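PDB 3MGA: enterochelin esterase from Salmonella enterica subsp. enterica serovar Typhimurium, which probably hydrolyses the ester bonds of ferric enterobactin, the iron-loaded siderophore, so that its iron can be released inside the cell. Local coordinates for residues G30-T35 and E153-P158; N90-Y95 and A385-G390; A349-P354 and W376-G381. One frame throughout, in Å; residues are numbered along the deposited sequence. Where two conformers were deposited one is given.

Contact 1: G30-T35 and E153-P158; sequences GNYRVT and EMPDAP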
loop_
_atom_site.group_PDB
_atom_site.type_symbol
_atom_site.label_atom_id
_atom_site.label_comp_id
_atom_site.label_asym_id
_atom_site.label_seq_id
_atom_site.Cartn_x
_atom_site.Cartn_y
_atom_site.Cartn_z
ATOM N N GLY A 30 14.198 7.245 22.214
ATOM C CA GLY A 30 13.500 6.031 21.785
ATOM C C GLY A 30 13.447 5.906 20.271
ATOM O O GLY A 30 13.020 4.882 19.738
ATOM N N ASN A 31 13.867 6.965 19.583
ATOM C CA ASN A 31 13.915 6.996 18.130
ATOM C C ASN A 31 15.257 6.490 17.645
ATOM O O ASN A 31 16.133 6.191 18.452
ATOM C CB ASN A 31 13.644 8.409 17.623
ATOM C CG ASN A 31 12.232 8.845 17.894
ATOM O OD1 ASN A 31 11.302 8.047 17.783
ATOM N ND2 ASN A 31 12.051 10.118 18.243
ATOM N N TYR A 32 15.417 6.411 16.329
ATOM C CA TYR A 32 16.630 5.885 15.730
ATOM C C TYR A 32 17.328 6.821 14.746
ATOM O O TYR A 32 16.683 7.491 13.944
ATOM C CB TYR A 32 16.290 4.562 14.994
ATOM C CG TYR A 32 15.898 3.428 15.915
ATOM C CD1 TYR A 32 14.607 3.328 16.426
ATOM C CD2 TYR A 32 16.819 2.460 16.281
ATOM C CE1 TYR A 32 14.253 2.300 17.280
ATOM C CE2 TYR A 32 16.470 1.425 17.131
ATOM C CZ TYR A 32 15.186 1.348 17.629
ATOM O OH TYR A 32 14.829 0.326 18.488
ATOM N N ARG A 33 18.654 6.856 14.824
ATOM C CA ARG A 33 19.477 7.616 13.886
ATOM C C ARG A 33 19.832 6.566 12.825
ATOM O O ARG A 33 20.648 5.678 13.073
ATOM C CB ARG A 33 20.752 8.156 14.554
ATOM C CG ARG A 33 21.771 8.790 13.580
ATOM C CD ARG A 33 21.625 10.310 13.271
ATOM N NE ARG A 33 20.261 10.832 13.136
ATOM C CZ ARG A 33 19.954 12.009 12.581
ATOM N NH1 ARG A 33 18.690 12.411 12.521
ATOM N NH2 ARG A 33 20.897 12.781 12.060
ATOM N N VAL A 34 19.208 6.660 11.658
ATOM C CA VAL A 34 19.434 5.694 10.587
ATOM C C VAL A 34 20.329 6.269 9.486
ATOM O O VAL A 34 20.075 7.359 8.983
ATOM C CB VAL A 34 18.098 5.236 9.980
ATOM C CG1 VAL A 34 18.331 4.178 8.914
ATOM C CG2 VAL A 34 17.179 4.696 11.076
ATOM N N THR A 35 21.368 5.520 9.116
ATOM C CA THR A 35 22.309 5.946 8.091
ATOM C C THR A 35 22.210 5.084 6.842
ATOM O O THR A 35 22.218 3.855 6.919
ATOM C CB THR A 35 23.765 5.878 8.609
ATOM O OG1 THR A 35 23.911 6.749 9.734
ATOM C CG2 THR A 35 24.749 6.293 7.531
ATOM N N GLU A 153 12.931 -1.617 7.926
ATOM C CA GLU A 153 12.050 -1.788 9.072
ATOM C C GLU A 153 12.792 -1.560 10.380
ATOM O O GLU A 153 13.857 -2.116 10.589
ATOM C CB GLU A 153 11.493 -3.208 9.100
ATOM C CG GLU A 153 10.821 -3.669 7.827
ATOM C CD GLU A 153 10.104 -5.004 8.011
ATOM O OE1 GLU A 153 9.396 -5.432 7.082
ATOM O OE2 GLU A 153 10.232 -5.608 9.095
HETATM N N MSE A 154 12.228 -0.741 11.257
HETATM C CA MSE A 154 12.840 -0.510 12.561
HETATM C C MSE A 154 12.481 -1.718 13.432
HETATM O O MSE A 154 11.521 -2.424 13.132
HETATM C CB MSE A 154 12.381 0.805 13.174
HETATM C CG MSE A 154 12.940 2.057 12.495
HETATM SE SE MSE A 154 14.904 2.166 12.425
HETATM C CE MSE A 154 15.314 1.239 10.766
ATOM N N PRO A 155 13.251 -1.957 14.506
ATOM C CA PRO A 155 13.073 -3.139 15.350
ATOM C C PRO A 155 11.698 -3.374 15.953
ATOM O O PRO A 155 11.364 -4.505 16.252
ATOM C CB PRO A 155 14.104 -2.921 16.465
ATOM C CG PRO A 155 15.122 -2.027 15.859
ATOM C CD PRO A 155 14.342 -1.104 15.006
ATOM N N ASP A 156 10.911 -2.323 16.132
ATOM C CA ASP A 156 9.598 -2.471 16.737
ATOM C C ASP A 156 8.443 -2.358 15.746
ATOM O O ASP A 156 7.297 -2.144 16.148
ATOM C CB ASP A 156 9.455 -1.481 17.892
ATOM C CG ASP A 156 10.396 -1.799 19.049
ATOM O OD1 ASP A 156 10.570 -2.996 19.367
ATOM O OD2 ASP A 156 10.935 -0.851 19.661
ATOM N N ALA A 157 8.742 -2.514 14.456
ATOM C CA ALA A 157 7.711 -2.502 13.430
ATOM C C ALA A 157 6.824 -3.696 13.754
ATOM O O ALA A 157 7.337 -4.785 14.002
ATOM C CB ALA A 157 8.324 -2.650 12.049
ATOM N N PRO A 158 5.499 -3.512 13.758
ATOM C CA PRO A 158 4.629 -4.642 14.133
ATOM C C PRO A 158 4.726 -5.825 13.176
ATOM O O PRO A 158 5.028 -5.648 11.998
ATOM C CB PRO A 158 3.226 -4.026 14.092
ATOM C CG PRO A 158 3.343 -2.956 13.048
ATOM C CD PRO A 158 4.726 -2.375 13.232
#

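Contact 2: N90-Y95 and A385-G390; sequences NWRGSY and ALCWRG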
loop_
_atom_site.group_PDB
_atom_site.type_symbol
_atom_site.label_atom_id
_atom_site.label_comp_id
_atom_site.label_asym_id
_atom_site.label_seq_id
_atom_site.Cartn_x
_atom_site.Cartn_y
_atom_site.Cartn_z
ATOM N N ASN A 90 8.590 2.136 15.619
ATOM C CA ASN A 90 7.568 1.292 15.017
ATOM C C ASN A 90 7.439 1.441 13.496
ATOM O O ASN A 90 6.611 0.772 12.869
ATOM C CB ASN A 90 6.227 1.625 15.663
ATOM C CG ASN A 90 6.220 1.382 17.171
ATOM O OD1 ASN A 90 6.761 0.391 17.662
ATOM N ND2 ASN A 90 5.567 2.272 17.906
ATOM N N TRP A 91 8.275 2.289 12.913
ATOM C CA TRP A 91 8.233 2.582 11.490
ATOM C C TRP A 91 8.727 1.488 10.542
ATOM O O TRP A 91 9.609 0.698 10.862
ATOM C CB TRP A 91 9.036 3.860 11.213
ATOM C CG TRP A 91 8.980 4.317 9.799
ATOM C CD1 TRP A 91 8.043 5.122 9.248
ATOM C CD2 TRP A 91 9.909 4.004 8.756
ATOM N NE1 TRP A 91 8.320 5.335 7.921
ATOM C CE2 TRP A 91 9.464 4.657 7.594
ATOM C CE3 TRP A 91 11.068 3.220 8.689
ATOM C CZ2 TRP A 91 10.139 4.563 6.374
ATOM C CZ3 TRP A 91 11.744 3.130 7.477
ATOM C CH2 TRP A 91 11.272 3.794 6.334
ATOM N N ARG A 92 8.131 1.495 9.355
ATOM C CA ARG A 92 8.445 0.582 8.270
ATOM C C ARG A 92 8.090 1.297 6.982
ATOM O O ARG A 92 7.077 1.991 6.916
ATOM C CB ARG A 92 7.659 -0.716 8.424
ATOM C CG ARG A 92 7.665 -1.668 7.228
ATOM C CD ARG A 92 7.432 -3.119 7.742
ATOM N NE ARG A 92 6.234 -3.190 8.559
ATOM C CZ ARG A 92 5.982 -4.106 9.482
ATOM N NH1 ARG A 92 6.863 -5.053 9.784
ATOM N NH2 ARG A 92 4.838 -4.041 10.143
ATOM N N GLY A 93 8.931 1.155 5.966
ATOM C CA GLY A 93 8.658 1.806 4.700
ATOM C C GLY A 93 9.630 1.494 3.589
ATOM O O GLY A 93 10.701 0.948 3.823
ATOM N N SER A 94 9.230 1.854 2.375
ATOM C CA SER A 94 10.022 1.638 1.182
ATOM C C SER A 94 10.904 2.834 0.934
ATOM O O SER A 94 10.622 3.944 1.413
ATOM C CB SER A 94 9.112 1.489 -0.037
ATOM O OG SER A 94 8.160 0.467 0.146
ATOM N N TYR A 95 11.975 2.615 0.182
ATOM C CA TYR A 95 12.862 3.710 -0.181
ATOM C C TYR A 95 13.613 3.322 -1.440
ATOM O O TYR A 95 13.632 2.149 -1.829
ATOM C CB TYR A 95 13.846 4.058 0.948
ATOM C CG TYR A 95 14.911 3.010 1.181
ATOM C CD1 TYR A 95 14.658 1.891 1.961
ATOM C CD2 TYR A 95 16.176 3.146 0.623
ATOM C CE1 TYR A 95 15.641 0.925 2.168
ATOM C CE2 TYR A 95 17.158 2.194 0.830
ATOM C CZ TYR A 95 16.889 1.084 1.595
ATOM O OH TYR A 95 17.874 0.140 1.792
ATOM N N ALA A 385 3.004 0.372 0.030
ATOM C CA ALA A 385 2.564 -1.045 -0.095
ATOM C C ALA A 385 3.312 -2.026 0.842
ATOM O O ALA A 385 2.812 -3.104 1.134
ATOM C CB ALA A 385 2.645 -1.520 -1.543
ATOM N N LEU A 386 4.505 -1.665 1.298
ATOM C CA LEU A 386 5.228 -2.514 2.233
ATOM C C LEU A 386 4.431 -2.595 3.545
ATOM O O LEU A 386 4.364 -3.646 4.174
ATOM C CB LEU A 386 6.623 -1.974 2.491
ATOM C CG LEU A 386 7.508 -2.774 3.447
ATOM C CD1 LEU A 386 7.898 -4.078 2.810
ATOM C CD2 LEU A 386 8.745 -1.962 3.806
ATOM N N CYS A 387 3.812 -1.488 3.945
ATOM C CA CYS A 387 2.995 -1.457 5.159
ATOM C C CYS A 387 1.641 -2.075 4.886
ATOM O O CYS A 387 1.134 -2.870 5.695
ATOM C CB CYS A 387 2.781 -0.024 5.668
ATOM S SG CYS A 387 4.280 0.885 6.076
ATOM N N TRP A 388 1.042 -1.714 3.747
ATOM C CA TRP A 388 -0.285 -2.231 3.416
ATOM C C TRP A 388 -0.327 -3.746 3.370
ATOM O O TRP A 388 -1.322 -4.335 3.761
ATOM C CB TRP A 388 -0.836 -1.713 2.077
ATOM C CG TRP A 388 -0.884 -0.233 1.883
ATOM C CD1 TRP A 388 -1.132 0.710 2.825
ATOM C CD2 TRP A 388 -0.840 0.460 0.627
ATOM N NE1 TRP A 388 -1.156 1.963 2.251
ATOM C CE2 TRP A 388 -0.995 1.830 0.898
ATOM C CE3 TRP A 388 -0.648 0.054 -0.701
ATOM C CZ2 TRP A 388 -0.957 2.802 -0.108
ATOM C CZ3 TRP A 388 -0.606 1.028 -1.703
ATOM C CH2 TRP A 388 -0.765 2.377 -1.400
ATOM N N ARG A 389 0.737 -4.389 2.902
ATOM C CA ARG A 389 0.709 -5.855 2.800
ATOM C C ARG A 389 0.361 -6.495 4.141
ATOM O O ARG A 389 -0.363 -7.487 4.185
ATOM C CB ARG A 389 2.033 -6.433 2.283
ATOM C CG ARG A 389 3.124 -6.595 3.339
ATOM C CD ARG A 389 4.374 -7.160 2.738
ATOM N NE ARG A 389 5.366 -7.497 3.753
ATOM C CZ ARG A 389 6.519 -8.110 3.496
ATOM N NH1 ARG A 389 7.359 -8.386 4.484
ATOM N NH2 ARG A 389 6.835 -8.453 2.255
ATOM N N GLY A 390 0.876 -5.924 5.230
ATOM C CA GLY A 390 0.617 -6.448 6.572
ATOM C C GLY A 390 -0.775 -6.113 7.058
ATOM O O GLY A 390 -1.417 -6.904 7.739
#

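Contact 3: A349-P354 and W376-G381; sequences AGVREP and WRQVDG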
loop_
_atom_site.group_PDB
_atom_site.type_symbol
_atom_site.label_atom_id
_atom_site.label_comp_id
_atom_site.label_asym_id
_atom_site.label_seq_id
_atom_site.Cartn_x
_atom_site.Cartn_y
_atom_site.Cartn_z
ATOM N N ALA A 349 -4.900 3.934 7.937
ATOM C CA ALA A 349 -4.194 5.081 7.370
ATOM C C ALA A 349 -2.933 5.329 8.187
ATOM O O ALA A 349 -2.910 5.079 9.394
ATOM C CB ALA A 349 -5.076 6.301 7.371
ATOM N N GLY A 350 -1.882 5.804 7.526
ATOM C CA GLY A 350 -0.609 6.049 8.189
ATOM C C GLY A 350 -0.412 7.498 8.595
ATOM O O GLY A 350 -0.927 8.401 7.947
ATOM N N VAL A 351 0.349 7.707 9.672
ATOM C CA VAL A 351 0.640 9.043 10.184
ATOM C C VAL A 351 1.636 9.781 9.280
ATOM O O VAL A 351 1.821 10.993 9.419
ATOM C CB VAL A 351 1.164 9.005 11.649
ATOM C CG1 VAL A 351 0.085 8.505 12.586
ATOM C CG2 VAL A 351 2.439 8.144 11.779
ATOM N N ARG A 352 2.273 9.044 8.363
ATOM C CA ARG A 352 3.222 9.620 7.410
ATOM C C ARG A 352 2.536 10.025 6.087
ATOM O O ARG A 352 3.197 10.216 5.072
ATOM C CB ARG A 352 4.354 8.642 7.105
ATOM C CG ARG A 352 5.246 8.255 8.279
ATOM C CD ARG A 352 6.053 9.419 8.746
ATOM N NE ARG A 352 7.210 9.035 9.554
ATOM C CZ ARG A 352 8.119 9.903 9.999
ATOM N NH1 ARG A 352 7.998 11.195 9.720
ATOM N NH2 ARG A 352 9.150 9.485 10.725
ATOM N N GLU A 353 1.211 10.113 6.095
ATOM C CA GLU A 353 0.439 10.571 4.931
ATOM C C GLU A 353 -0.657 11.460 5.503
ATOM O O GLU A 353 -1.832 11.078 5.502
ATOM C CB GLU A 353 -0.115 9.403 4.105
ATOM C CG GLU A 353 -0.818 8.306 4.920
ATOM C CD GLU A 353 -1.380 7.178 4.074
ATOM O OE1 GLU A 353 -1.816 6.170 4.668
ATOM O OE2 GLU A 353 -1.381 7.279 2.824
ATOM N N PRO A 354 -0.258 12.648 6.023
ATOM C CA PRO A 354 -1.111 13.642 6.684
ATOM C C PRO A 354 -2.444 13.900 6.018
ATOM O O PRO A 354 -3.481 13.794 6.671
ATOM C CB PRO A 354 -0.261 14.919 6.649
ATOM C CG PRO A 354 1.114 14.456 6.667
ATOM C CD PRO A 354 1.149 13.091 6.004
ATOM N N TRP A 376 -10.626 1.160 13.711
ATOM C CA TRP A 376 -9.661 2.191 13.342
ATOM C C TRP A 376 -8.237 1.683 13.597
ATOM O O TRP A 376 -7.932 1.225 14.692
ATOM C CB TRP A 376 -9.926 3.485 14.123
ATOM C CG TRP A 376 -8.955 4.562 13.805
ATOM C CD1 TRP A 376 -7.865 4.917 14.534
ATOM C CD2 TRP A 376 -8.958 5.407 12.646
ATOM N NE1 TRP A 376 -7.190 5.940 13.910
ATOM C CE2 TRP A 376 -7.838 6.260 12.749
ATOM C CE3 TRP A 376 -9.803 5.531 11.538
ATOM C CZ2 TRP A 376 -7.541 7.230 11.793
ATOM C CZ3 TRP A 376 -9.503 6.494 10.579
ATOM C CH2 TRP A 376 -8.380 7.333 10.716
ATOM N N ARG A 377 -7.378 1.765 12.584
ATOM C CA ARG A 377 -5.990 1.313 12.707
ATOM C C ARG A 377 -5.007 2.367 12.184
ATOM O O ARG A 377 -4.991 2.673 10.995
ATOM C CB ARG A 377 -5.789 -0.023 11.973
ATOM C CG ARG A 377 -6.535 -1.226 12.601
ATOM C CD ARG A 377 -6.053 -1.478 14.039
ATOM N NE ARG A 377 -6.658 -2.645 14.683
ATOM C CZ ARG A 377 -7.790 -2.621 15.382
ATOM N NH1 ARG A 377 -8.477 -1.492 15.515
ATOM N NH2 ARG A 377 -8.248 -3.735 15.932
ATOM N N GLN A 378 -4.195 2.913 13.087
ATOM C CA GLN A 378 -3.186 3.919 12.743
ATOM C C GLN A 378 -1.896 3.174 12.508
ATOM O O GLN A 378 -1.551 2.282 13.277
ATOM C CB GLN A 378 -2.946 4.904 13.880
ATOM C CG GLN A 378 -4.157 5.684 14.280
ATOM C CD GLN A 378 -3.880 6.691 15.379
ATOM O OE1 GLN A 378 -2.726 6.961 15.726
ATOM N NE2 GLN A 378 -4.945 7.258 15.931
ATOM N N VAL A 379 -1.170 3.559 11.468
ATOM C CA VAL A 379 0.071 2.907 11.128
ATOM C C VAL A 379 1.226 3.904 11.139
ATOM O O VAL A 379 1.115 5.013 10.620
ATOM C CB VAL A 379 -0.043 2.204 9.734
ATOM C CG1 VAL A 379 1.242 1.487 9.369
ATOM C CG2 VAL A 379 -1.189 1.212 9.748
ATOM N N ASP A 380 2.324 3.514 11.775
ATOM C CA ASP A 380 3.518 4.344 11.815
ATOM C C ASP A 380 4.234 4.024 10.507
ATOM O O ASP A 380 5.117 3.168 10.450
ATOM C CB ASP A 380 4.381 4.014 13.037
ATOM C CG ASP A 380 5.626 4.864 13.125
ATOM O OD1 ASP A 380 5.940 5.573 12.152
ATOM O OD2 ASP A 380 6.302 4.822 14.175
ATOM N N GLY A 381 3.792 4.710 9.457
ATOM C CA GLY A 381 4.297 4.555 8.098
ATOM C C GLY A 381 3.419 5.413 7.199
ATOM O O GLY A 381 2.636 6.227 7.704
#

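Contact 1: G30-T35 and E153-P158
Pro155 lies over one face of the Tyr32 ring, and Met154 approaches the same ring obliquely, nearer CB and CG. Pro155 CD is 4.1 Å from the Tyr32 ring centroid and 27° off the normal, a CH-pi contact shifted toward the phenol end, where Pro155 CG comes within 3.5 Å of Tyr32 OH. The selenium of Met154, a selenomethionine, makes a Met-aromatic contact; its SE is 4.4 Å from the Tyr32 centroid and 3.8 Å from Tyr32 CB. A bend at chi2 (-57°) places Met154 SE 3.7 Å from Val34 CG2, the two side chains meeting tip to tip, and a second bend at chi3 (88°) brings Met154 CE to 3.9 Å from the same Val34 CG2. Tyr32 and Val34, alternate residues of strand 32-39, together face the loop leaving strand 148-153. These strands belong to the two separate antiparallel sheets of the N-terminal domain, assigned to the E-set clan; the contact packs a strand of one sheet against the loop leaving a strand of the other, consistent with an immunoglobulin-like sandwich. Trp24, on the neighbouring strand 23-26, packs against Val34, Met154 and Pro155 and adds to the apolar cluster. On the loop side, a type I turn from Met154 to Ala157, closed by Ala157 N to Met154 O at 3.1 Å, has Pro155 and Asp156 at its corners. A backbone hydrogen bond to Trp91 ties Met154 to the adjacent strand region, while Tyr32 and Val34 are bonded laterally through their backbones to Leu87 and Thr85 of strand 80-87.

Contact 2: N90-Y95 and A385-G390
Ser94 OG and Leu386 N are both hydrogen-bonded to one carboxylate oxygen, OD1 of Asp384, which thereby ties strand 92-95 to the first turn of helix 385-390. The same hydroxyl oxygen, Ser94 OG, rests 3.7 Å from Leu386 CB. Leu386 is the main apolar element: its CG stands anti to the backbone N (chi1 -179°), and the CD2 methyl beyond it lies 3.5 Å from Gly93 O and 3.6 Å from Arg92 CG. The Leu386 and Arg92 side chains cross at about a right angle, so the leucine meets the aliphatic part of the arginine, whose NH2 is hydrogen-bonded to Pro158 O. One residue on, Cys387 SG comes within 3.1 Å of Arg92 O. Leu386 CD1, the other methyl, sits 4.3 Å above the centre of the Arg389 guanidinium, and Gln160 binds both Arg389 NE and Leu386 O, bracing this turn of the helix. Behind the strand, Gly93 N lies 3.5 Å above the Trp91 ring plane, toward its rim; the glycine puts no side chain between backbone and indole. The axes of strand 92-95 and helix 385-390 approach to 7.2 Å, and their N-to-C directions make 142°, closer to antiparallel. The result is a buried interdomain interface, in which a strand of the N-terminal E-set sandwich packs on a helix of the alpha/beta-hydrolase-clan esterase domain, beside His383, probably the triad histidine.

Contact 3: A349-P354 and W376-G381
The flat indole of Trp376 approaches Ala349 loosely, its CH2 4.8 Å from Ala349 CB, and meets the Tyr364 ring with the planes at about 65°. Ala349 and Gln378 form a parallel bridge pair with their side chains on one face of the sheet, Val379 on the other. Ala349 O accepts a hydrogen bond from Val379 N at 3.1 Å, and Val379 O one from Val351 N at 3.0 Å, nearly in line with the carbonyl (C=O...N angle 169°); a weak bond from Ala349 N to Arg377 O, 3.3 Å, continues the ladder. Further along, Arg352 N donates to Gly381 O at 2.9 Å from above the carbonyl plane, an approach made by the inverse gamma turn centred on Asp380. Arg352 CB and CG lie against the same oxygen, and Arg352 NE is 4.5 Å from Asp380 OD1, beyond a salt bridge. Val351 CG1 is anti to the carbonyl carbon (chi1 -66°), while CG2, between that carbon and the backbone N, lies 3.6 Å from Val379 O. A type I turn from Gly350 leads to Glu353, the N-cap of the next helix. Glu353 OE1 accepts hydrogen bonds from Gly350 N, on its anti lone pair, and pairs with Ser313 OG; OE2 bonds His383 ND1, consistent with a Glu-His pair of a catalytic triad. Helix 354-367 links the two strands as a beta-alpha-beta unit and covers Ala349, Val351 and Trp376; strand 373-379 edges the mixed sheet, and Trp91 of the N-terminal domain packs on Arg352 and Asp380.

How the contacts relate
Contact 1 lies within the N-terminal sandwich and contact 3 within the esterase sheet, while contact 2 joins the two domains. Contact 2 is wholly buried and nearest the centre of the molecule; contact 1 is a buried cluster with two exposed residues, and contact 3 is partly buried. Aromatic and selenium packing carries contact 1, a leucine and a cysteine against an arginine stem and strand backbone carry contact 2, and parallel-strand hydrogen bonding carries contact 3. Segment 90-95 is the common neighbour: it bonds the backbone of 153-158, and its Trp91 touches Gly381. Helix 385-399 follows strand 373-379, so contacts 2 and 3 draw on consecutive elements; contacts 1 and 3 do not touch.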